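Hydrophilic protein, virA protein (Chromobacterium violaceum, PDB 3BO6) probably removes phosphate from phosphothreonine by beta-elimination, as its SpvC-type phosphothreonine lyase relatives do on host MAP kinases. Local coordinates at residues A[26-31]-A[155-160]; A[81-86]-A[190-195]; A[111-116]-A[135-140]. All blocks are in the same frame, centred on the assembly; numbering follows the deposited sequence.

Contact 1 (A[26-31]-A[155-160]); sequences MPMSHF and TRQFIE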
loop_
_atom_site.group_PDB
_atom_site.type_symbol
_atom_site.label_atom_id
_atom_site.label_comp_id
_atom_site.label_asym_id
_atom_site.label_seq_id
_atom_site.Cartn_x
_atom_site.Cartn_y
_atom_site.Cartn_z
ATOM N N MET A 26 5.981 17.465 -11.721
ATOM C CA MET A 26 4.963 16.673 -12.423
ATOM C C MET A 26 3.543 17.066 -12.022
ATOM O O MET A 26 3.278 17.367 -10.863
ATOM C CB MET A 26 5.180 15.191 -12.157
ATOM C CG MET A 26 6.510 14.687 -12.679
ATOM S SD MET A 26 6.837 13.001 -12.170
ATOM C CE MET A 26 8.466 12.832 -12.887
ATOM N N PRO A 27 2.618 17.060 -12.989
ATOM C CA PRO A 27 1.236 17.423 -12.662
ATOM C C PRO A 27 0.473 16.256 -12.030
ATOM O O PRO A 27 0.984 15.123 -11.968
ATOM C CB PRO A 27 0.643 17.783 -14.029
ATOM C CG PRO A 27 1.394 16.938 -14.993
ATOM C CD PRO A 27 2.800 16.753 -14.418
ATOM N N MET A 28 -0.739 16.526 -11.557
ATOM C CA MET A 28 -1.536 15.499 -10.892
ATOM C C MET A 28 -1.645 14.266 -11.757
ATOM O O MET A 28 -1.727 14.348 -12.992
ATOM C CB MET A 28 -2.944 16.015 -10.578
ATOM C CG MET A 28 -2.996 17.128 -9.554
ATOM S SD MET A 28 -4.685 17.685 -9.315
ATOM C CE MET A 28 -5.398 16.249 -8.527
ATOM N N SER A 29 -1.675 13.111 -11.102
ATOM C CA SER A 29 -1.967 11.852 -11.785
ATOM C C SER A 29 -3.444 11.770 -12.147
ATOM O O SER A 29 -4.270 12.555 -11.664
ATOM C CB SER A 29 -1.550 10.655 -10.923
ATOM O OG SER A 29 -0.166 10.721 -10.663
ATOM N N HIS A 30 -3.769 10.818 -13.012
ATOM C CA HIS A 30 -5.135 10.635 -13.494
ATOM C C HIS A 30 -5.451 9.144 -13.380
ATOM O O HIS A 30 -4.981 8.344 -14.185
ATOM C CB HIS A 30 -5.198 11.129 -14.949
ATOM C CG HIS A 30 -6.560 11.105 -15.576
ATOM N ND1 HIS A 30 -7.064 9.990 -16.207
ATOM C CD2 HIS A 30 -7.481 12.084 -15.754
ATOM C CE1 HIS A 30 -8.261 10.266 -16.697
ATOM N NE2 HIS A 30 -8.535 11.533 -16.441
ATOM N N PHE A 31 -6.210 8.765 -12.351
ATOM C CA PHE A 31 -6.519 7.353 -12.114
ATOM C C PHE A 31 -7.966 7.055 -12.513
ATOM O O PHE A 31 -8.898 7.505 -11.848
ATOM C CB PHE A 31 -6.314 6.989 -10.632
ATOM C CG PHE A 31 -4.925 7.250 -10.127
ATOM C CD1 PHE A 31 -3.855 6.501 -10.586
ATOM C CD2 PHE A 31 -4.692 8.239 -9.190
ATOM C CE1 PHE A 31 -2.568 6.725 -10.101
ATOM C CE2 PHE A 31 -3.409 8.479 -8.715
ATOM C CZ PHE A 31 -2.349 7.724 -9.182
ATOM N N THR A 155 2.859 6.928 -7.293
ATOM C CA THR A 155 2.594 6.210 -6.055
ATOM C C THR A 155 2.175 7.188 -4.980
ATOM O O THR A 155 1.194 6.949 -4.263
ATOM C CB THR A 155 3.814 5.398 -5.631
ATOM O OG1 THR A 155 4.116 4.463 -6.670
ATOM C CG2 THR A 155 3.531 4.624 -4.347
ATOM N N ARG A 156 2.906 8.295 -4.867
ATOM C CA ARG A 156 2.543 9.321 -3.908
ATOM C C ARG A 156 1.137 9.875 -4.208
ATOM O O ARG A 156 0.314 10.054 -3.293
ATOM C CB ARG A 156 3.587 10.437 -3.916
ATOM C CG ARG A 156 3.293 11.550 -2.922
ATOM C CD ARG A 156 4.467 12.512 -2.790
ATOM N NE ARG A 156 4.124 13.653 -1.946
ATOM C CZ ARG A 156 4.990 14.305 -1.167
ATOM N NH1 ARG A 156 6.263 13.923 -1.105
ATOM N NH2 ARG A 156 4.582 15.342 -0.440
ATOM N N GLN A 157 0.877 10.161 -5.482
ATOM C CA GLN A 157 -0.443 10.636 -5.896
ATOM C C GLN A 157 -1.537 9.605 -5.562
ATOM O O GLN A 157 -2.640 9.971 -5.152
ATOM C CB GLN A 157 -0.444 10.942 -7.400
ATOM C CG GLN A 157 0.333 12.217 -7.780
ATOM C CD GLN A 157 -0.535 13.443 -7.640
ATOM O OE1 GLN A 157 -1.584 13.541 -8.275
ATOM N NE2 GLN A 157 -0.121 14.370 -6.802
ATOM N N PHE A 158 -1.227 8.323 -5.735
ATOM C CA PHE A 158 -2.189 7.257 -5.459
ATOM C C PHE A 158 -2.558 7.254 -3.980
ATOM O O PHE A 158 -3.736 7.154 -3.614
ATOM C CB PHE A 158 -1.621 5.905 -5.932
ATOM C CG PHE A 158 -2.598 4.771 -5.908
ATOM C CD1 PHE A 158 -3.609 4.695 -6.853
ATOM C CD2 PHE A 158 -2.463 3.746 -4.979
ATOM C CE1 PHE A 158 -4.503 3.619 -6.860
ATOM C CE2 PHE A 158 -3.334 2.660 -4.975
ATOM C CZ PHE A 158 -4.365 2.604 -5.915
ATOM N N ILE A 159 -1.555 7.380 -3.115
ATOM C CA ILE A 159 -1.804 7.396 -1.671
ATOM C C ILE A 159 -2.673 8.601 -1.322
ATOM O O ILE A 159 -3.631 8.485 -0.545
ATOM C CB ILE A 159 -0.480 7.399 -0.848
ATOM C CG1 ILE A 159 0.014 5.969 -0.612
ATOM C CG2 ILE A 159 -0.690 8.070 0.506
ATOM C CD1 ILE A 159 -0.226 5.018 -1.751
ATOM N N GLU A 160 -2.382 9.753 -1.917
ATOM C CA GLU A 160 -3.202 10.931 -1.657
ATOM C C GLU A 160 -4.643 10.741 -2.169
ATOM O O GLU A 160 -5.601 11.229 -1.563
ATOM C CB GLU A 160 -2.490 12.192 -2.175
ATOM C CG GLU A 160 -1.223 12.488 -1.328
ATOM C CD GLU A 160 -0.204 13.426 -1.984
ATOM O OE1 GLU A 160 -0.411 13.853 -3.142
ATOM O OE2 GLU A 160 0.819 13.736 -1.325
#
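Gln157 and Phe158 reach Ser29 and Phe31 by different torsions: the Gln157 chain folds at chi2 (-85°), turning CD toward the facing loop, whereas Phe158 holds CG anti to its backbone N (chi1 -171°), a setting from which its ring presents an edge to Phe31. The contact joins the extended loop between helices 16-24 and 40-44 to helix 149-168, which packs against the antiparallel sheet of this alpha/beta lyase fold. One direct hydrogen bond spans the two segments. Ser29 N donates to Gln157 OE1 at 2.9 Å, its N-H nearly aimed at the oxygen but arriving from above the amide plane. The same oxygen lies 3.3 Å from Met28 CA, and the Met28 side chain crosses that of Gln157 at about a right angle.

Ser29 OG rests against the aliphatic part of Gln157, 3.3 Å from its CB, while its polar partner is OD1 of Asn154. His153, also on helix 149-168, hydrogen-bonds to the carbonyl of Pro27, so the loop runs alongside the helix.

Beyond this polar patch the contact turns aromatic. The Phe31 and Phe158 rings form a T-shaped pair, with planes 77° apart and centroids separated by 5.3 Å; the edge of Phe158 is directed at the Phe31 face. Leu103 of helix 93-104 touches both rings. The tip of Phe31 also meets the helix backbone, CZ lying 3.7 Å from Phe158 N, and Gln157 C sits at the Phe31 ring edge. Phe158 CD1 stands over the centre of the Phe31 ring, 3.9 Å above its plane.

Contact 2 (A[81-86]-A[190-195]); sequences GDKFHI and SYRNEL. With SO4 (sulfate ion), chain C.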
loop_
_atom_site.group_PDB
_atom_site.type_symbol
_atom_site.label_atom_id
_atom_site.label_comp_id
_atom_site.label_asym_id
_atom_site.label_seq_id
_atom_site.Cartn_x
_atom_site.Cartn_y
_atom_site.Cartn_z
ATOM N N GLY A 81 10.806 -4.171 -0.205
ATOM C CA GLY A 81 10.365 -4.021 1.172
ATOM C C GLY A 81 9.376 -2.910 1.462
ATOM O O GLY A 81 8.823 -2.868 2.550
ATOM N N ASP A 82 9.148 -2.007 0.508
ATOM C CA ASP A 82 8.276 -0.868 0.788
ATOM C C ASP A 82 6.807 -1.266 0.784
ATOM O O ASP A 82 6.312 -1.878 -0.176
ATOM C CB ASP A 82 8.566 0.261 -0.200
ATOM C CG ASP A 82 9.992 0.733 -0.108
ATOM O OD1 ASP A 82 10.425 1.054 1.010
ATOM O OD2 ASP A 82 10.696 0.774 -1.144
ATOM N N LYS A 83 6.104 -0.957 1.866
ATOM C CA LYS A 83 4.690 -1.298 1.937
ATOM C C LYS A 83 3.913 -0.238 2.693
ATOM O O LYS A 83 4.434 0.467 3.575
ATOM C CB LYS A 83 4.493 -2.687 2.557
ATOM C CG LYS A 83 4.785 -2.759 4.044
ATOM C CD LYS A 83 5.124 -4.207 4.499
ATOM C CE LYS A 83 3.968 -5.159 4.296
ATOM N NZ LYS A 83 4.369 -6.554 4.663
ATOM N N PHE A 84 2.639 -0.128 2.339
ATOM C CA PHE A 84 1.716 0.722 3.066
ATOM C C PHE A 84 0.641 -0.098 3.730
ATOM O O PHE A 84 0.240 -1.145 3.223
ATOM C CB PHE A 84 0.993 1.696 2.121
ATOM C CG PHE A 84 1.897 2.641 1.399
ATOM C CD1 PHE A 84 2.108 2.513 0.029
ATOM C CD2 PHE A 84 2.479 3.705 2.066
ATOM C CE1 PHE A 84 2.922 3.412 -0.662
ATOM C CE2 PHE A 84 3.296 4.615 1.393
ATOM C CZ PHE A 84 3.517 4.454 0.022
ATOM N N HIS A 85 0.129 0.418 4.838
ATOM C CA HIS A 85 -1.099 -0.098 5.412
ATOM C C HIS A 85 -2.133 1.005 5.339
ATOM O O HIS A 85 -1.790 2.197 5.273
ATOM C CB HIS A 85 -0.867 -0.491 6.866
ATOM C CG HIS A 85 0.117 -1.600 7.035
ATOM N ND1 HIS A 85 1.347 -1.417 7.622
ATOM C CD2 HIS A 85 0.044 -2.913 6.703
ATOM C CE1 HIS A 85 1.998 -2.571 7.641
ATOM N NE2 HIS A 85 1.224 -3.493 7.099
ATOM N N ILE A 86 -3.400 0.602 5.350
ATOM C CA ILE A 86 -4.524 1.526 5.450
ATOM C C ILE A 86 -5.346 1.132 6.670
ATOM O O ILE A 86 -5.723 -0.040 6.815
ATOM C CB ILE A 86 -5.426 1.484 4.204
ATOM C CG1 ILE A 86 -4.587 1.605 2.928
ATOM C CG2 ILE A 86 -6.475 2.614 4.273
ATOM C CD1 ILE A 86 -5.411 1.513 1.634
ATOM N N SER A 190 -0.266 4.424 6.452
ATOM C CA SER A 190 1.032 4.415 7.135
ATOM C C SER A 190 2.010 3.524 6.395
ATOM O O SER A 190 1.614 2.779 5.487
ATOM C CB SER A 190 0.901 4.025 8.614
ATOM O OG SER A 190 0.344 2.726 8.747
ATOM N N TYR A 191 3.282 3.605 6.766
ATOM C CA TYR A 191 4.362 2.963 6.016
ATOM C C TYR A 191 5.351 2.198 6.883
ATOM O O TYR A 191 5.649 2.602 8.008
ATOM C CB TYR A 191 5.151 4.067 5.311
ATOM C CG TYR A 191 6.494 3.623 4.737
ATOM C CD1 TYR A 191 6.563 2.984 3.500
ATOM C CD2 TYR A 191 7.682 3.839 5.442
ATOM C CE1 TYR A 191 7.793 2.600 2.962
ATOM C CE2 TYR A 191 8.907 3.438 4.915
ATOM C CZ TYR A 191 8.951 2.834 3.683
ATOM O OH TYR A 191 10.179 2.451 3.156
ATOM N N ARG A 192 5.880 1.110 6.343
ATOM C CA ARG A 192 7.146 0.576 6.851
ATOM C C ARG A 192 7.911 -0.110 5.739
ATOM O O ARG A 192 7.364 -0.392 4.661
ATOM C CB ARG A 192 6.987 -0.352 8.069
ATOM C CG ARG A 192 6.501 -1.749 7.743
ATOM C CD ARG A 192 6.320 -2.611 9.016
ATOM N NE ARG A 192 6.202 -4.043 8.699
ATOM C CZ ARG A 192 7.243 -4.860 8.606
ATOM N NH1 ARG A 192 8.477 -4.395 8.823
ATOM N NH2 ARG A 192 7.049 -6.141 8.303
ATOM N N ASN A 193 9.199 -0.338 5.980
ATOM C CA ASN A 193 10.009 -1.137 5.070
ATOM C C ASN A 193 10.379 -2.487 5.671
ATOM O O ASN A 193 10.979 -2.549 6.740
ATOM C CB ASN A 193 11.276 -0.385 4.655
ATOM C CG ASN A 193 12.105 -1.189 3.678
ATOM O OD1 ASN A 193 12.785 -2.139 4.082
ATOM N ND2 ASN A 193 12.006 -0.874 2.395
ATOM N N GLU A 194 10.042 -3.567 4.972
ATOM C CA GLU A 194 10.228 -4.930 5.498
ATOM C C GLU A 194 11.673 -5.309 5.756
ATOM O O GLU A 194 11.943 -6.136 6.623
ATOM C CB GLU A 194 9.697 -5.964 4.503
ATOM C CG GLU A 194 8.231 -5.995 4.360
ATOM C CD GLU A 194 7.750 -7.269 3.688
ATOM O OE1 GLU A 194 6.562 -7.318 3.345
ATOM O OE2 GLU A 194 8.562 -8.198 3.487
ATOM N N LEU A 195 12.597 -4.771 4.973
ATOM C CA LEU A 195 13.988 -5.181 5.078
ATOM C C LEU A 195 14.645 -4.572 6.313
ATOM O O LEU A 195 15.575 -5.150 6.881
ATOM C CB LEU A 195 14.768 -4.738 3.833
ATOM C CG LEU A 195 14.310 -5.272 2.473
ATOM C CD1 LEU A 195 15.169 -4.745 1.326
ATOM C CD2 LEU A 195 14.298 -6.795 2.472
HETATM S S SO4 C . 3.193 -6.270 8.004
HETATM O O1 SO4 C . 3.505 -4.998 8.688
HETATM O O2 SO4 C . 4.414 -6.865 7.482
HETATM O O3 SO4 C . 2.585 -7.179 8.958
HETATM O O4 SO4 C . 2.285 -6.019 6.884
#
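Strand pairing through Lys83 with Arg192 and His85 with Ser190 defines this contact, in which strand 82-86 meets the outermost strand 189-193 at one side of the antiparallel sheet. The strand axes approach to 4.8 Å, with their directions 150° apart. Both hydrogen-bonded pairs use backbone N-H and C=O groups in each direction, and Glu194 N continues the pairing past the strand by donating to Gly81 O.

The face carrying Lys83, His85 and Arg192 builds an anion site, occupied by a sulfate that probably came from the crystallisation liquor. Such a site is consistent with a phosphate pocket in a phosphothreonine lyase. Arg192 CG stands between its backbone N and carbonyl carbon (chi1 77°), and the chain runs on extended to NE. The guanidinium then meets the ion edge-on with two bonds, NE to O1 and NH2 to O2, each 2.9 Å. Lys83 NZ donates to sulfate O2 at 2.8 Å and, more weakly, to O4; it also forms a salt bridge with Glu194 OE1 at 2.7 Å. His85 NE2 gives sulfate O4 a straight bond of 2.7 Å (166°), with the ion at the ring edge. Its other nitrogen, ND1, is held by Asp180, which also binds Ser190 OG, while Arg127 and Arg199 also hydrogen-bond to the sulfate.

On the opposite face, Phe84 and Tyr191 touch lightly, at Phe84 CE2 and Tyr191 CD1, and Asp82 ties together two residues of the partner strand. Its OD2 goes to Tyr147. Its OD1 takes Tyr191 OH at 2.6 Å, on the anti side of the carboxylate, and Asn193 ND2 at 2.9 Å, the two donors arriving from opposite faces of the carboxylate plane.

Contact 3 (A[111-116]-A[135-140]); sequences IDKWKV and TLYVKP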
loop_
_atom_site.group_PDB
_atom_site.type_symbol
_atom_site.label_atom_id
_atom_site.label_comp_id
_atom_site.label_asym_id
_atom_site.label_seq_id
_atom_site.Cartn_x
_atom_site.Cartn_y
_atom_site.Cartn_z
ATOM N N ILE A 111 -0.034 -0.034 -7.922
ATOM C CA ILE A 111 0.123 -1.125 -6.973
ATOM C C ILE A 111 -0.297 -2.445 -7.627
ATOM O O ILE A 111 -1.480 -2.673 -7.898
ATOM C CB ILE A 111 -0.696 -0.873 -5.687
ATOM C CG1 ILE A 111 -0.259 0.451 -5.021
ATOM C CG2 ILE A 111 -0.605 -2.092 -4.728
ATOM C CD1 ILE A 111 1.228 0.494 -4.603
ATOM N N ASP A 112 0.677 -3.318 -7.871
ATOM C CA ASP A 112 0.428 -4.619 -8.501
ATOM C C ASP A 112 -0.190 -5.658 -7.569
ATOM O O ASP A 112 -0.808 -6.607 -8.037
ATOM C CB ASP A 112 1.730 -5.214 -9.032
ATOM C CG ASP A 112 2.214 -4.562 -10.312
ATOM O OD1 ASP A 112 1.408 -4.002 -11.089
ATOM O OD2 ASP A 112 3.434 -4.668 -10.569
ATOM N N LYS A 113 -0.005 -5.494 -6.263
ATOM C CA LYS A 113 -0.350 -6.530 -5.295
ATOM C C LYS A 113 -0.778 -5.915 -3.979
ATOM O O LYS A 113 -0.089 -5.033 -3.466
ATOM C CB LYS A 113 0.862 -7.446 -5.071
ATOM C CG LYS A 113 0.558 -8.704 -4.267
ATOM C CD LYS A 113 1.795 -9.584 -4.098
ATOM C CE LYS A 113 2.565 -9.209 -2.842
ATOM N NZ LYS A 113 3.276 -10.385 -2.248
ATOM N N TRP A 114 -1.889 -6.399 -3.422
ATOM C CA TRP A 114 -2.396 -5.921 -2.135
ATOM C C TRP A 114 -3.256 -7.006 -1.488
ATOM O O TRP A 114 -3.587 -7.994 -2.140
ATOM C CB TRP A 114 -3.167 -4.584 -2.308
ATOM C CG TRP A 114 -4.272 -4.583 -3.343
ATOM C CD1 TRP A 114 -4.168 -4.196 -4.645
ATOM C CD2 TRP A 114 -5.642 -4.973 -3.142
ATOM N NE1 TRP A 114 -5.401 -4.334 -5.279
ATOM C CE2 TRP A 114 -6.311 -4.805 -4.371
ATOM C CE3 TRP A 114 -6.359 -5.449 -2.043
ATOM C CZ2 TRP A 114 -7.664 -5.107 -4.535
ATOM C CZ3 TRP A 114 -7.704 -5.745 -2.205
ATOM C CH2 TRP A 114 -8.340 -5.582 -3.440
ATOM N N LYS A 115 -3.564 -6.852 -0.203
ATOM C CA LYS A 115 -4.477 -7.775 0.543
ATOM C C LYS A 115 -5.247 -6.928 1.531
ATOM O O LYS A 115 -4.926 -5.785 1.658
ATOM C CB LYS A 115 -3.706 -8.915 1.197
ATOM C CG LYS A 115 -2.805 -8.519 2.335
ATOM C CD LYS A 115 -1.960 -9.738 2.701
ATOM C CE LYS A 115 -1.209 -9.536 3.984
ATOM N NZ LYS A 115 -0.353 -10.751 4.223
ATOM N N VAL A 116 -6.405 -7.496 1.893
ATOM C CA VAL A 116 -7.320 -6.961 2.882
ATOM C C VAL A 116 -7.654 -8.055 3.893
ATOM O O VAL A 116 -7.802 -9.222 3.533
ATOM C CB VAL A 116 -8.610 -6.376 2.223
ATOM C CG1 VAL A 116 -9.423 -7.462 1.525
ATOM C CG2 VAL A 116 -9.447 -5.638 3.237
ATOM N N THR A 135 -3.150 -3.944 3.109
ATOM C CA THR A 135 -1.703 -3.891 2.927
ATOM C C THR A 135 -1.410 -3.752 1.439
ATOM O O THR A 135 -1.902 -4.537 0.640
ATOM C CB THR A 135 -1.061 -5.168 3.475
ATOM O OG1 THR A 135 -1.363 -5.289 4.875
ATOM C CG2 THR A 135 0.454 -5.127 3.276
ATOM N N LEU A 136 -0.639 -2.730 1.074
ATOM C CA LEU A 136 -0.275 -2.457 -0.315
ATOM C C LEU A 136 1.215 -2.679 -0.490
ATOM O O LEU A 136 2.017 -2.078 0.239
ATOM C CB LEU A 136 -0.576 -0.992 -0.676
ATOM C CG LEU A 136 -1.918 -0.385 -0.277
ATOM C CD1 LEU A 136 -1.964 1.090 -0.656
ATOM C CD2 LEU A 136 -3.045 -1.129 -0.956
ATOM N N TYR A 137 1.597 -3.507 -1.456
ATOM C CA TYR A 137 3.001 -3.805 -1.717
ATOM C C TYR A 137 3.522 -2.967 -2.869
ATOM O O TYR A 137 3.012 -3.057 -3.990
ATOM C CB TYR A 137 3.173 -5.294 -2.022
ATOM C CG TYR A 137 2.708 -6.173 -0.889
ATOM C CD1 TYR A 137 3.559 -6.522 0.143
ATOM C CD2 TYR A 137 1.407 -6.621 -0.836
ATOM C CE1 TYR A 137 3.117 -7.348 1.188
ATOM C CE2 TYR A 137 0.960 -7.421 0.184
ATOM C CZ TYR A 137 1.799 -7.776 1.195
ATOM O OH TYR A 137 1.275 -8.585 2.182
ATOM N N VAL A 138 4.525 -2.135 -2.593
ATOM C CA VAL A 138 5.103 -1.262 -3.599
ATOM C C VAL A 138 6.300 -1.990 -4.196
ATOM O O VAL A 138 7.056 -2.645 -3.471
ATOM C CB VAL A 138 5.571 0.062 -2.977
ATOM C CG1 VAL A 138 6.022 1.011 -4.087
ATOM C CG2 VAL A 138 4.449 0.685 -2.158
ATOM N N LYS A 139 6.453 -1.904 -5.511
ATOM C CA LYS A 139 7.624 -2.475 -6.189
ATOM C C LYS A 139 8.237 -1.409 -7.082
ATOM O O LYS A 139 7.511 -0.642 -7.696
ATOM C CB LYS A 139 7.201 -3.648 -7.075
ATOM C CG LYS A 139 6.561 -4.818 -6.341
ATOM C CD LYS A 139 5.645 -5.597 -7.284
ATOM C CE LYS A 139 6.361 -6.072 -8.547
ATOM N NZ LYS A 139 5.406 -6.680 -9.540
ATOM N N PRO A 140 9.578 -1.367 -7.163
ATOM C CA PRO A 140 10.186 -0.496 -8.173
ATOM C C PRO A 140 9.684 -0.908 -9.557
ATOM O O PRO A 140 9.462 -2.097 -9.808
ATOM C CB PRO A 140 11.694 -0.776 -8.070
ATOM C CG PRO A 140 11.878 -1.730 -6.980
ATOM C CD PRO A 140 10.557 -2.186 -6.435
HETATM O O HOH W 1 3.225 -3.029 -6.712
#
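Backbone hydrogen bonds pair Lys115 with Thr135 in both directions: Lys115 N donates to Thr135 O and Thr135 N to Lys115 O. Tyr137 N adds a bond to Lys113 O at 3.0 Å. The two strands run at 170° to each other. Past Lys113 a water takes over, accepting from Asp112 N at 2.8 Å and donating to Tyr137 O at 2.7 Å, so that the two chains stay linked where direct pairing ends.

The face bearing Lys113, Lys115 and Tyr137 carries the cation-pi and CH-pi contacts. A bend at chi3 (90°) sets Lys113 CE over the phenol face, 3.5 Å from Tyr137 CD2, in a CH-pi contact offset toward the rim. Its ammonium lies almost on the ring normal, NZ being 4.3 Å from the Tyr137 centroid and 3° off that axis: a cation-pi interaction. Lys115 approaches the same ring differently, its extended chain placing CE near the ring plane, 3.2 Å from Tyr137 OH.

One salt bridge closes the loop end. Lys139 NZ meets Asp112 OD2 at 3.0 Å on the anti side of the carboxylate, the two side chains crossing at about a right angle. Asp112 has a second charged partner, Arg70, at its other oxygen, OD1, and Cys75 offers its N to OD2 and its O to Lys139 NZ.

Apolar packing comes from Ile111, whose CD1 lies 4.0 Å from Val138 CG2 and whose CG2 rests on Leu136 CB. Trp114 turns its indole away, toward Phe105 and the carbonyl of Leu104.

This pair of strands, consecutive in the chain and joined by a long connection, lies in the middle of the antiparallel lyase sheet, between strands 65-70 and 82-86.

How the contacts relate
Contacts 2 and 3 lie in one seven-stranded antiparallel sheet, their centres about 9 Å apart, and strands 82-86 and 134-137 join them: Leu136 N approaches Phe84 O at 2.8 Å, a probable hydrogen bond. Contact 1 sits outside this sheet, its centre about 18 Å from that of contact 2 and 16 Å from that of contact 3. Helix 149-168 connects the layers, Ile159 and Thr155 packing on Phe84 and Phe158 on Ile111. Along the chain contact 3 is nested within the loops closed by both others, whereas contacts 1 and 2 interlock, bringing strand 82-86 against helix 149-168 and strand 189-193. The sulfate site, consistent with a phosphate pocket, occupies the sheet face away from contact 1.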